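2'-5' RNA Ligase (Thermus thermophilus, PDB 1IUH) belongs to the LigT-like phosphoesterases of the 2H clan. Local coordinates at residues Leu113-Glu116 with Ala117-Pro121. Sequence-based numbering, arbitrary orientation.
Sequences LGEE and AVRIP
With CG of E115 turned trans to its own backbone N (chi1 159°) and the chain of R119 bent at chi3 (-129°), the E115 carboxylate comes to the edge of the R119 guanidinium, four residues on. OE1 of E115 accepts from NH2 of R119 at 2.7 Å through its syn lone pair; the acceptor lies in the guanidinium plane, and the two flat groups are only 24° from coplanar. A second bond to the same oxygen, from NE of R119 at 3.2 Å, is weak. CG of E116 sits over one guanidinium face, 4.2 Å from NH2 of R119. The backbone coils in three-residue steps: N of A117 bonds to O of G114 at 2.9 Å, N of V118 to O of E115 and N of R119 to O of E116, both 3.2 Å. These successive bonds follow helix 96-113, after which G114 leaves helical geometry with positive phi. The inward side is apolar: CB of L113 lies 4.0 Å from CB of A117, while CD2 of L113 reaches CD1 of I120 at 3.8 Å; V109 of the helix touches both A117 and I120. The outer salt bridge joins exposed residues, so solvent probably weakens its electrostatic contribution.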
ATOM      1  N   LEU A 113     -14.781   1.318  15.515  1.00 22.84           N
ATOM      2  CA  LEU A 113     -14.961   2.740  15.605  1.00 21.49           C
ATOM      3  C   LEU A 113     -16.390   3.225  15.397  1.00 22.04           C
ATOM      4  O   LEU A 113     -16.750   4.300  15.868  1.00 22.24           O
ATOM      5  CB  LEU A 113     -14.046   3.393  14.610  1.00 21.16           C
ATOM      6  CG  LEU A 113     -12.685   3.960  15.021  1.00 22.62           C
ATOM      7  CD1 LEU A 113     -12.083   3.183  16.085  1.00 20.72           C
ATOM      8  CD2 LEU A 113     -11.769   4.074  13.774  1.00 18.94           C
ATOM      9  N   GLY A 114     -17.208   2.405  14.746  1.00 21.60           N
ATOM     10  CA  GLY A 114     -18.541   2.818  14.421  1.00 22.47           C
ATOM     11  C   GLY A 114     -18.402   4.051  13.521  1.00 24.37           C
ATOM     12  O   GLY A 114     -17.465   4.234  12.751  1.00 26.62           O
ATOM     13  N   GLU A 115     -19.359   4.926  13.653  1.00 25.49           N
ATOM     14  CA  GLU A 115     -19.433   6.155  12.949  1.00 26.68           C
ATOM     15  C   GLU A 115     -18.094   6.895  12.828  1.00 28.20           C
ATOM     16  O   GLU A 115     -17.805   7.531  11.810  1.00 29.96           O
ATOM     17  CB  GLU A 115     -20.514   6.928  13.694  1.00 27.09           C
ATOM     18  CG  GLU A 115     -20.537   8.388  13.555  1.00 28.63           C
ATOM     19  CD  GLU A 115     -19.544   9.083  14.433  1.00 26.75           C
ATOM     20  OE1 GLU A 115     -18.839   9.923  13.891  1.00 31.19           O
ATOM     21  OE2 GLU A 115     -19.468   8.835  15.643  1.00 27.27           O
ATOM     22  N   GLU A 116     -17.245   6.819  13.840  1.00 30.48           N
ATOM     23  CA  GLU A 116     -15.950   7.519  13.785  1.00 30.69           C
ATOM     24  C   GLU A 116     -15.040   7.070  12.614  1.00 29.64           C
ATOM     25  O   GLU A 116     -14.170   7.787  12.205  1.00 29.19           O
ATOM     26  CB  GLU A 116     -15.183   7.293  15.069  1.00 33.74           C
ATOM     27  CG  GLU A 116     -15.736   7.969  16.339  1.00 40.29           C
ATOM     28  CD  GLU A 116     -15.043   7.399  17.606  1.00 44.42           C
ATOM     29  OE1 GLU A 116     -13.894   7.867  17.895  1.00 47.36           O
ATOM     30  OE2 GLU A 116     -15.621   6.466  18.271  1.00 42.53           O
ATOM     31  N   ALA A 117     -15.236   5.889  12.067  1.00 28.78           N
ATOM     32  CA  ALA A 117     -14.354   5.448  11.005  1.00 29.60           C
ATOM     33  C   ALA A 117     -14.470   6.278   9.731  1.00 30.71           C
ATOM     34  O   ALA A 117     -13.586   6.201   8.841  1.00 29.45           O
ATOM     35  CB  ALA A 117     -14.587   3.946  10.689  1.00 27.94           C
ATOM     36  N   VAL A 118     -15.536   7.079   9.643  1.00 30.39           N
ATOM     37  CA  VAL A 118     -15.762   7.849   8.428  1.00 30.66           C
ATOM     38  C   VAL A 118     -14.878   9.025   8.352  1.00 30.19           C
ATOM     39  O   VAL A 118     -14.588   9.522   7.270  1.00 28.99           O
ATOM     40  CB  VAL A 118     -17.298   8.266   8.238  1.00 31.66           C
ATOM     41  CG1 VAL A 118     -18.162   6.973   8.401  1.00 30.06           C
ATOM     42  CG2 VAL A 118     -17.727   9.444   9.193  1.00 29.91           C
ATOM     43  N   ARG A 119     -14.413   9.438   9.517  1.00 30.79           N
ATOM     44  CA  ARG A 119     -13.558  10.581   9.584  1.00 33.28           C
ATOM     45  C   ARG A 119     -12.102  10.245   9.227  1.00 33.26           C
ATOM     46  O   ARG A 119     -11.291  11.154   9.052  1.00 35.81           O
ATOM     47  CB  ARG A 119     -13.713  11.225  10.972  1.00 36.44           C
ATOM     48  CG  ARG A 119     -15.177  11.639  11.230  1.00 39.67           C
ATOM     49  CD  ARG A 119     -15.377  12.531  12.462  1.00 42.27           C
ATOM     50  NE  ARG A 119     -16.438  11.986  13.349  1.00 45.29           N
ATOM     51  CZ  ARG A 119     -16.551  12.269  14.644  1.00 46.66           C
ATOM     52  NH1 ARG A 119     -15.679  13.098  15.217  1.00 47.50           N
ATOM     53  NH2 ARG A 119     -17.501  11.695  15.382  1.00 47.74           N
ATOM     54  N   ILE A 120     -11.789   8.952   9.080  1.00 30.83           N
ATOM     55  CA  ILE A 120     -10.456   8.510   8.720  1.00 28.02           C
ATOM     56  C   ILE A 120     -10.216   9.083   7.296  1.00 28.92           C
ATOM     57  O   ILE A 120     -11.091   9.014   6.430  1.00 28.73           O
ATOM     58  CB  ILE A 120     -10.367   6.958   8.720  1.00 25.87           C
ATOM     59  CG1 ILE A 120     -10.567   6.410  10.146  1.00 23.93           C
ATOM     60  CG2 ILE A 120      -9.088   6.526   8.083  1.00 20.65           C
ATOM     61  CD1 ILE A 120     -10.563   4.885  10.227  1.00 22.81           C
ATOM     62  N   PRO A 121      -9.028   9.655   7.057  1.00 27.32           N
ATOM     63  CA  PRO A 121      -8.746  10.230   5.749  1.00 27.08           C
ATOM     64  C   PRO A 121      -8.833   9.233   4.664  1.00 27.33           C
ATOM     65  O   PRO A 121      -8.293   8.124   4.783  1.00 27.44           O
ATOM     66  CB  PRO A 121      -7.340  10.816   5.895  1.00 25.78           C
ATOM     67  CG  PRO A 121      -7.363  11.255   7.358  1.00 27.57           C
ATOM     68  CD  PRO A 121      -8.007  10.049   8.043  1.00 26.83           C
TER